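PDB 4U08: Lic11098 from Leptospira interrogans serogroup Icterohaemorrhagiae serovar copenhageni, which is of unknown function but is a leucine-rich repeat solenoid of a pathogen, a possible virulence factor that probably acts by binding other molecules. Local coordinates for residues N26-K31 and L47-D52; Q70-K75 and L91-L96; T263-E268 and T286-N291. All coordinates share one frame; numbering follows the deposited sequence.

All three contacts join successive coils of a leucine-rich repeat solenoid. Contacts 1 and 2 lie near its N-terminal end, with centres 11 Å apart. They touch directly, because strands 47-49 and 70-72 are neighbours: Asp51 OD1 of contact 1 lies 2.9 Å from Ser74 N of contact 2, a probable hydrogen bond. Contact 3 lies on the opposite side of the chain's centre, with its centre about 55 Å from that of contact 1 and 48 Å from that of contact 2. It stacks the loops that follow the strands, away from the strand surface. The side chain of Lys93 in contact 2 is about 12 Å from a bound calcium ion.

Contact 1 (N26-K31 and L47-D52)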
loop_
_atom_site.group_PDB
_atom_site.type_symbol
_atom_site.label_atom_id
_atom_site.label_comp_id
_atom_site.label_asym_id
_atom_site.label_seq_id
_atom_site.Cartn_x
_atom_site.Cartn_y
_atom_site.Cartn_z
ATOM N N ASN A 26 -17.456 -4.147 -27.106
ATOM C CA ASN A 26 -17.841 -4.087 -25.707
ATOM C C ASN A 26 -19.020 -5.007 -25.433
ATOM O O ASN A 26 -20.159 -4.655 -25.730
ATOM C CB ASN A 26 -18.147 -2.628 -25.280
ATOM C CG ASN A 26 -18.315 -2.409 -23.784
ATOM O OD1 ASN A 26 -18.429 -1.276 -23.314
ATOM N ND2 ASN A 26 -18.356 -3.466 -22.994
ATOM N N LEU A 27 -18.748 -6.165 -24.818
ATOM C CA LEU A 27 -19.794 -7.130 -24.479
ATOM C C LEU A 27 -19.966 -7.289 -22.971
ATOM O O LEU A 27 -20.578 -8.271 -22.539
ATOM C CB LEU A 27 -19.530 -8.503 -25.145
ATOM C CG LEU A 27 -19.356 -8.553 -26.671
ATOM C CD1 LEU A 27 -18.996 -9.956 -27.127
ATOM C CD2 LEU A 27 -20.606 -8.083 -27.403
ATOM N N SER A 28 -19.443 -6.327 -22.164
ATOM C CA SER A 28 -19.538 -6.401 -20.700
ATOM C C SER A 28 -20.982 -6.438 -20.210
ATOM O O SER A 28 -21.853 -5.827 -20.834
ATOM C CB SER A 28 -18.823 -5.240 -20.004
ATOM O OG SER A 28 -17.731 -4.629 -20.660
ATOM N N GLY A 29 -21.201 -7.133 -19.087
ATOM C CA GLY A 29 -22.493 -7.266 -18.418
ATOM C C GLY A 29 -23.649 -7.644 -19.323
ATOM O O GLY A 29 -24.727 -7.056 -19.216
ATOM N N SER A 30 -23.419 -8.605 -20.242
ATOM C CA SER A 30 -24.429 -9.064 -21.197
ATOM C C SER A 30 -24.824 -10.538 -20.975
ATOM O O SER A 30 -25.401 -11.158 -21.873
ATOM C CB SER A 30 -23.966 -8.811 -22.634
ATOM O OG SER A 30 -22.886 -9.654 -23.000
ATOM N N LYS A 31 -24.524 -11.091 -19.771
ATOM C CA LYS A 31 -24.794 -12.487 -19.386
ATOM C C LYS A 31 -24.274 -13.495 -20.452
ATOM O O LYS A 31 -24.923 -14.507 -20.742
ATOM C CB LYS A 31 -26.284 -12.702 -19.030
ATOM C CG LYS A 31 -26.728 -11.963 -17.768
ATOM C CD LYS A 31 -28.198 -12.209 -17.418
ATOM C CE LYS A 31 -29.142 -11.191 -18.024
ATOM N NZ LYS A 31 -30.555 -11.461 -17.655
ATOM N N LEU A 47 -9.541 -3.682 -28.909
ATOM C CA LEU A 47 -10.003 -3.819 -27.533
ATOM C C LEU A 47 -11.246 -4.694 -27.478
ATOM O O LEU A 47 -12.240 -4.449 -28.187
ATOM C CB LEU A 47 -10.248 -2.431 -26.866
ATOM C CG LEU A 47 -10.461 -2.421 -25.343
ATOM C CD1 LEU A 47 -9.928 -1.136 -24.730
ATOM C CD2 LEU A 47 -11.941 -2.621 -24.961
ATOM N N LEU A 48 -11.186 -5.705 -26.616
ATOM C CA LEU A 48 -12.279 -6.627 -26.418
ATOM C C LEU A 48 -12.652 -6.617 -24.947
ATOM O O LEU A 48 -11.836 -6.972 -24.096
ATOM C CB LEU A 48 -11.878 -8.040 -26.918
ATOM C CG LEU A 48 -12.871 -9.181 -26.674
ATOM C CD1 LEU A 48 -14.247 -8.868 -27.272
ATOM C CD2 LEU A 48 -12.324 -10.493 -27.217
ATOM N N ASN A 49 -13.868 -6.167 -24.641
ATOM C CA ASN A 49 -14.321 -6.116 -23.267
ATOM C C ASN A 49 -15.354 -7.208 -23.010
ATOM O O ASN A 49 -16.471 -7.155 -23.524
ATOM C CB ASN A 49 -14.825 -4.711 -22.893
ATOM C CG ASN A 49 -15.000 -4.501 -21.411
ATOM O OD1 ASN A 49 -15.059 -5.446 -20.619
ATOM N ND2 ASN A 49 -15.143 -3.257 -20.997
ATOM N N LEU A 50 -14.959 -8.211 -22.222
ATOM C CA LEU A 50 -15.799 -9.355 -21.860
ATOM C C LEU A 50 -16.073 -9.396 -20.352
ATOM O O LEU A 50 -16.514 -10.424 -19.833
ATOM C CB LEU A 50 -15.138 -10.667 -22.342
ATOM C CG LEU A 50 -14.913 -10.821 -23.858
ATOM C CD1 LEU A 50 -14.208 -12.126 -24.174
ATOM C CD2 LEU A 50 -16.225 -10.759 -24.623
ATOM N N ASP A 51 -15.817 -8.269 -19.648
ATOM C CA ASP A 51 -15.981 -8.139 -18.199
ATOM C C ASP A 51 -17.390 -8.412 -17.733
ATOM O O ASP A 51 -18.338 -8.119 -18.457
ATOM C CB ASP A 51 -15.615 -6.720 -17.730
ATOM C CG ASP A 51 -14.144 -6.343 -17.771
ATOM O OD1 ASP A 51 -13.292 -7.257 -17.906
ATOM O OD2 ASP A 51 -13.843 -5.136 -17.663
ATOM N N ASP A 52 -17.531 -8.919 -16.498
ATOM C CA ASP A 52 -18.819 -9.160 -15.842
ATOM C C ASP A 52 -19.754 -10.015 -16.693
ATOM O O ASP A 52 -20.809 -9.543 -17.104
ATOM C CB ASP A 52 -19.492 -7.816 -15.473
ATOM C CG ASP A 52 -18.699 -6.947 -14.518
ATOM O OD1 ASP A 52 -19.116 -6.821 -13.356
ATOM O OD2 ASP A 52 -17.696 -6.335 -14.957
HETATM O O HOH W 1 -23.560 -10.321 -17.019
#
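Leu27 and Leu50 form the apolar part of this contact. In both, CG is anti to the carbonyl carbon (chi1 -56° and -61°), and this lays the two side chains side by side, pointing the same way. Leu27 CD1 meets Leu50 CD2 at 3.8 Å. Both residues are buried, and Leu50 also packs on Leu73 of the next coil. Next to this pair the backbones are joined: Leu27 N donates to Asn49 O at 2.8 Å. Asn26 and Asn49 are paired in parallel register, with their side chains on the same face of the sheet. This is the inter-coil step of a leucine-rich repeat solenoid, where equivalent leucines stack into the core.

The tightly packed part continues with Ser28, which lies against the side-chain amide of Asn49; these two residues bury the most surface here. Gly29 N donates to Asp51 O at 3.1 Å, and Ser28 CA lies 3.1 Å from the same oxygen as a CA-H...O contact. Gly29 CA makes another with Asp52 O, also at 3.1 Å. Asn49 OD1 accepts from Asp51 N at 3.1 Å, an Asx turn that shapes the chain as it leaves the strand. Asp51 OD1 turns to the next coil and accepts from Ser74 N.

The other side is looser and more open to solvent. Gly29, Ser30 and Lys31 are exposed. Lys31 is joined to the other segment through a water, which accepts from Lys31 N and donates to Asp52 O at 2.9 Å. Within the turn, Ser30 OG donates to Leu27 O at 2.7 Å. Asn53 ND2 reaches both Leu27 O and Leu50 O, so one side-chain amide ties the two coils together. The chemistry implies a buried leucine core beside a polar turn held by backbone carbonyls, side-chain amides and water.

Contact 2 (Q70-K75 and L91-L96); sequences QLHLSK and LQKLKL
Leu71 and Leu94 lie side by side in the apolar centre, pointing the same way into the buried core of the solenoid. In each, CG is anti to the backbone N (chi1 179° and 176°), which turns both branches the same way, so that Leu71 CD2 meets Leu94 CD1 at 3.9 Å. Leu91 CD1 comes in from the start of the other segment to within 3.8 Å of Leu71 CB. Further along, Leu96 CD2 rests against Leu73 CB at 3.7 Å. These leucines form part of the stacked core that defines a leucine-rich repeat.

Two backbone hydrogen bonds hold strands 70-72 and 93-95 in parallel register: Leu71 N donates to Lys93 O, and Lys95 N to Leu71 O. The second is nearly straight, 178° at the hydrogen. Leu73 N to Lys95 O continues the pairing just beyond. Beside this bond, Ser74 OG is buried and has no partner in the model.

The face with Gln70, His72, Lys93 and Lys95 is polar. His72 NE2 donates to a lone pair of Gln70 OE1 at 2.8 Å, with the oxygen in the ring plane. This bond fixes the ring and the amide relative to each other. Two lysines lie alongside them from the next strand: Lys93 CE is 3.6 Å from Gln70 OE1, and Lys95 CD is 3.5 Å from His72 ND1. The chemistry implies one apolar face and one polar face, where His72 and Gln70 are locked by a bond, Lys93 NZ is paired with Glu116 in a salt bridge, and the lysines meet ring and amide through their methylenes.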
loop_
_atom_site.group_PDB
_atom_site.type_symbol
_atom_site.label_atom_id
_atom_site.label_comp_id
_atom_site.label_asym_id
_atom_site.label_seq_id
_atom_site.Cartn_x
_atom_site.Cartn_y
_atom_site.Cartn_z
ATOM N N GLN A 70 -5.787 -4.927 -25.917
ATOM C CA GLN A 70 -6.375 -5.052 -24.586
ATOM C C GLN A 70 -7.464 -6.106 -24.538
ATOM O O GLN A 70 -8.420 -6.064 -25.327
ATOM C CB GLN A 70 -6.941 -3.701 -24.084
ATOM C CG GLN A 70 -5.889 -2.612 -23.883
ATOM C CD GLN A 70 -6.422 -1.420 -23.123
ATOM O OE1 GLN A 70 -7.293 -1.526 -22.249
ATOM N NE2 GLN A 70 -5.857 -0.268 -23.389
ATOM N N LEU A 71 -7.329 -7.038 -23.582
ATOM C CA LEU A 71 -8.301 -8.084 -23.369
ATOM C C LEU A 71 -8.795 -8.013 -21.927
ATOM O O LEU A 71 -8.041 -8.310 -20.997
ATOM C CB LEU A 71 -7.706 -9.470 -23.731
ATOM C CG LEU A 71 -8.609 -10.690 -23.542
ATOM C CD1 LEU A 71 -9.904 -10.564 -24.346
ATOM C CD2 LEU A 71 -7.874 -11.960 -23.934
ATOM N N HIS A 72 -10.053 -7.570 -21.751
ATOM C CA HIS A 72 -10.703 -7.418 -20.445
ATOM C C HIS A 72 -11.606 -8.632 -20.227
ATOM O O HIS A 72 -12.595 -8.816 -20.938
ATOM C CB HIS A 72 -11.490 -6.085 -20.376
ATOM C CG HIS A 72 -10.628 -4.871 -20.550
ATOM N ND1 HIS A 72 -10.296 -4.064 -19.476
ATOM C CD2 HIS A 72 -10.030 -4.381 -21.663
ATOM C CE1 HIS A 72 -9.514 -3.114 -19.969
ATOM N NE2 HIS A 72 -9.327 -3.262 -21.278
ATOM N N LEU A 73 -11.227 -9.494 -19.288
ATOM C CA LEU A 73 -11.954 -10.726 -19.006
ATOM C C LEU A 73 -12.260 -10.879 -17.525
ATOM O O LEU A 73 -12.434 -11.998 -17.036
ATOM C CB LEU A 73 -11.104 -11.912 -19.471
ATOM C CG LEU A 73 -11.317 -12.397 -20.880
ATOM C CD1 LEU A 73 -10.209 -13.329 -21.270
ATOM C CD2 LEU A 73 -12.646 -13.114 -21.001
ATOM N N SER A 74 -12.324 -9.763 -16.816
ATOM C CA SER A 74 -12.555 -9.752 -15.389
ATOM C C SER A 74 -13.976 -10.143 -15.039
ATOM O O SER A 74 -14.886 -9.974 -15.849
ATOM C CB SER A 74 -12.234 -8.372 -14.813
ATOM O OG SER A 74 -10.903 -7.999 -15.130
ATOM N N LYS A 75 -14.159 -10.662 -13.825
ATOM C CA LYS A 75 -15.456 -11.026 -13.264
ATOM C C LYS A 75 -16.251 -11.993 -14.169
ATOM O O LYS A 75 -17.368 -11.705 -14.596
ATOM C CB LYS A 75 -16.262 -9.760 -12.876
ATOM C CG LYS A 75 -15.542 -8.864 -11.865
ATOM C CD LYS A 75 -16.293 -7.567 -11.590
ATOM C CE LYS A 75 -15.617 -6.375 -12.222
ATOM N NZ LYS A 75 -16.412 -5.129 -12.061
ATOM N N LEU A 91 -0.900 -7.865 -27.739
ATOM C CA LEU A 91 -1.506 -7.707 -26.422
ATOM C C LEU A 91 -0.571 -6.983 -25.434
ATOM O O LEU A 91 0.571 -7.405 -25.223
ATOM C CB LEU A 91 -1.966 -9.049 -25.857
ATOM C CG LEU A 91 -3.081 -8.997 -24.794
ATOM C CD1 LEU A 91 -4.409 -8.498 -25.372
ATOM C CD2 LEU A 91 -3.285 -10.345 -24.177
ATOM N N GLN A 92 -1.054 -5.854 -24.898
ATOM C CA GLN A 92 -0.324 -5.051 -23.913
ATOM C C GLN A 92 -0.961 -5.147 -22.540
ATOM O O GLN A 92 -0.282 -4.961 -21.535
ATOM C CB GLN A 92 -0.263 -3.589 -24.360
ATOM C CG GLN A 92 0.690 -3.370 -25.533
ATOM C CD GLN A 92 0.581 -1.994 -26.156
ATOM O OE1 GLN A 92 -0.494 -1.369 -26.205
ATOM N NE2 GLN A 92 1.698 -1.516 -26.692
ATOM N N LYS A 93 -2.260 -5.420 -22.483
ATOM C CA LYS A 93 -2.974 -5.488 -21.224
ATOM C C LYS A 93 -3.839 -6.734 -21.183
ATOM O O LYS A 93 -4.638 -6.960 -22.090
ATOM C CB LYS A 93 -3.831 -4.211 -21.057
ATOM C CG LYS A 93 -4.084 -3.775 -19.626
ATOM C CD LYS A 93 -5.098 -2.609 -19.528
ATOM C CE LYS A 93 -4.577 -1.258 -19.976
ATOM N NZ LYS A 93 -3.529 -0.710 -19.073
ATOM N N LEU A 94 -3.684 -7.545 -20.131
ATOM C CA LEU A 94 -4.499 -8.739 -19.957
ATOM C C LEU A 94 -5.105 -8.690 -18.573
ATOM O O LEU A 94 -4.380 -8.791 -17.580
ATOM C CB LEU A 94 -3.676 -10.029 -20.234
ATOM C CG LEU A 94 -4.365 -11.382 -19.998
ATOM C CD1 LEU A 94 -5.636 -11.537 -20.825
ATOM C CD2 LEU A 94 -3.387 -12.553 -20.251
ATOM N N LYS A 95 -6.430 -8.493 -18.503
ATOM C CA LYS A 95 -7.155 -8.368 -17.236
ATOM C C LYS A 95 -8.028 -9.584 -16.949
ATOM O O LYS A 95 -9.026 -9.815 -17.628
ATOM C CB LYS A 95 -7.946 -7.040 -17.161
ATOM C CG LYS A 95 -7.024 -5.818 -17.207
ATOM C CD LYS A 95 -7.767 -4.495 -17.093
ATOM C CE LYS A 95 -7.621 -3.872 -15.725
ATOM N NZ LYS A 95 -8.112 -2.468 -15.698
ATOM N N LEU A 96 -7.639 -10.369 -15.941
ATOM C CA LEU A 96 -8.321 -11.609 -15.585
ATOM C C LEU A 96 -8.719 -11.662 -14.136
ATOM O O LEU A 96 -8.941 -12.758 -13.609
ATOM C CB LEU A 96 -7.400 -12.800 -15.914
ATOM C CG LEU A 96 -7.176 -13.075 -17.402
ATOM C CD1 LEU A 96 -5.883 -13.789 -17.627
ATOM C CD2 LEU A 96 -8.315 -13.870 -17.980
#

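Contact 3 (T263-E268 and T286-N291)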
loop_
_atom_site.group_PDB
_atom_site.type_symbol
_atom_site.label_atom_id
_atom_site.label_comp_id
_atom_site.label_asym_id
_atom_site.label_seq_id
_atom_site.Cartn_x
_atom_site.Cartn_y
_atom_site.Cartn_z
ATOM N N THR A 263 8.308 -0.626 21.984
ATOM C CA THR A 263 8.454 -0.098 23.348
ATOM C C THR A 263 9.294 1.166 23.314
ATOM O O THR A 263 9.078 2.076 24.123
ATOM C CB THR A 263 9.018 -1.167 24.305
ATOM O OG1 THR A 263 10.245 -1.679 23.785
ATOM C CG2 THR A 263 8.045 -2.308 24.536
ATOM N N THR A 264 10.226 1.246 22.348
ATOM C CA THR A 264 11.082 2.424 22.188
ATOM C C THR A 264 11.340 2.685 20.691
ATOM O O THR A 264 11.116 1.794 19.854
ATOM C CB THR A 264 12.453 2.322 22.959
ATOM O OG1 THR A 264 13.383 1.505 22.251
ATOM C CG2 THR A 264 12.333 1.876 24.412
ATOM N N LEU A 265 11.840 3.895 20.379
ATOM C CA LEU A 265 12.207 4.259 19.010
ATOM C C LEU A 265 13.699 4.505 18.968
ATOM O O LEU A 265 14.216 5.154 19.891
ATOM C CB LEU A 265 11.471 5.527 18.524
ATOM C CG LEU A 265 9.946 5.442 18.426
ATOM C CD1 LEU A 265 9.368 6.818 18.171
ATOM C CD2 LEU A 265 9.473 4.373 17.366
ATOM N N PRO A 266 14.419 4.096 17.884
ATOM C CA PRO A 266 15.874 4.389 17.835
ATOM C C PRO A 266 16.093 5.901 17.790
ATOM O O PRO A 266 15.224 6.607 17.273
ATOM C CB PRO A 266 16.325 3.723 16.517
ATOM C CG PRO A 266 15.087 3.583 15.701
ATOM C CD PRO A 266 13.979 3.336 16.694
ATOM N N LYS A 267 17.221 6.409 18.334
ATOM C CA LYS A 267 17.537 7.850 18.276
ATOM C C LYS A 267 17.647 8.328 16.811
ATOM O O LYS A 267 17.354 9.484 16.514
ATOM C CB LYS A 267 18.826 8.188 19.042
ATOM C CG LYS A 267 20.084 7.449 18.559
ATOM C CD LYS A 267 21.338 7.888 19.324
ATOM C CE LYS A 267 22.596 7.315 18.721
ATOM N NZ LYS A 267 23.809 7.880 19.353
ATOM N N GLU A 268 18.034 7.414 15.904
ATOM C CA GLU A 268 18.213 7.682 14.465
ATOM C C GLU A 268 16.911 8.064 13.749
ATOM O O GLU A 268 16.970 8.530 12.612
ATOM C CB GLU A 268 18.889 6.484 13.759
ATOM C CG GLU A 268 20.345 6.269 14.151
ATOM C CD GLU A 268 20.584 5.595 15.496
ATOM O OE1 GLU A 268 19.613 5.103 16.113
ATOM O OE2 GLU A 268 21.752 5.572 15.940
ATOM N N THR A 286 7.071 3.658 26.082
ATOM C CA THR A 286 7.226 4.158 27.441
ATOM C C THR A 286 7.908 5.522 27.405
ATOM O O THR A 286 7.657 6.363 28.260
ATOM C CB THR A 286 7.948 3.109 28.314
ATOM O OG1 THR A 286 9.089 2.643 27.604
ATOM C CG2 THR A 286 7.056 1.904 28.625
ATOM N N THR A 287 8.675 5.797 26.344
ATOM C CA THR A 287 9.363 7.086 26.182
ATOM C C THR A 287 9.545 7.460 24.678
ATOM O O THR A 287 9.465 6.564 23.843
ATOM C CB THR A 287 10.739 7.008 26.907
ATOM O OG1 THR A 287 11.282 8.321 26.993
ATOM C CG2 THR A 287 11.734 6.056 26.209
ATOM N N LEU A 288 9.784 8.750 24.349
ATOM C CA LEU A 288 10.144 9.178 22.979
ATOM C C LEU A 288 11.570 9.705 23.036
ATOM O O LEU A 288 11.888 10.437 23.981
ATOM C CB LEU A 288 9.244 10.278 22.398
ATOM C CG LEU A 288 7.780 9.953 22.166
ATOM C CD1 LEU A 288 7.043 11.205 21.740
ATOM C CD2 LEU A 288 7.600 8.836 21.112
ATOM N N PRO A 289 12.443 9.411 22.034
ATOM C CA PRO A 289 13.802 9.977 22.074
ATOM C C PRO A 289 13.787 11.495 21.900
ATOM O O PRO A 289 12.851 12.026 21.286
ATOM C CB PRO A 289 14.486 9.298 20.884
ATOM C CG PRO A 289 13.377 8.953 19.934
ATOM C CD PRO A 289 12.219 8.604 20.805
ATOM N N GLU A 290 14.813 12.206 22.414
ATOM C CA GLU A 290 14.904 13.672 22.246
ATOM C C GLU A 290 14.980 14.050 20.742
ATOM O O GLU A 290 14.533 15.123 20.337
ATOM C CB GLU A 290 16.094 14.267 23.020
ATOM C CG GLU A 290 17.470 13.794 22.569
ATOM C CD GLU A 290 18.648 14.314 23.377
ATOM O OE1 GLU A 290 19.331 13.494 24.035
ATOM O OE2 GLU A 290 18.899 15.540 23.339
ATOM N N ASN A 291 15.501 13.119 19.931
ATOM C CA ASN A 291 15.691 13.228 18.481
ATOM C C ASN A 291 14.397 13.410 17.695
ATOM O O ASN A 291 14.455 13.809 16.528
ATOM C CB ASN A 291 16.445 12.006 17.984
ATOM C CG ASN A 291 17.748 11.761 18.720
ATOM O OD1 ASN A 291 18.823 12.099 18.213
ATOM N ND2 ASN A 291 17.666 11.209 19.961
HETATM O O HOH W 2 11.843 5.826 22.611
#
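Asn291 has CG anti to the carbonyl carbon (chi1 -54°), which puts its amide against Lys267. Leu265 CG is placed likewise (chi1 -63°), and Leu288 matches it. This lays the two leucines side by side in the leucine-rich repeat solenoid, with Leu265 CD1 4.0 Å from Leu288 CD2. The segments are equivalent loops of adjacent coils, each following a strand, and their end-to-end directions differ by 14°.

The backbones are not paired as strands. Thr286 N donates to Thr263 O at 3.2 Å. This is the one direct hydrogen bond between the segments. Farther on a water bridges the gap: it accepts from Leu265 N and donates to Thr287 O. Beyond the water the contact becomes apolar again. Pro289 CD lies 3.9 Å from Leu265 CB.

The two 3-10 segments meet at the far end. Lys267 is exposed, and its extended chain leads its amine away from the partner. The base of that chain meets the Asn291 amide, whose ND2 lies 3.4 Å from Lys267 CB. Asn291 CB sits 3.1 Å from Lys267 O.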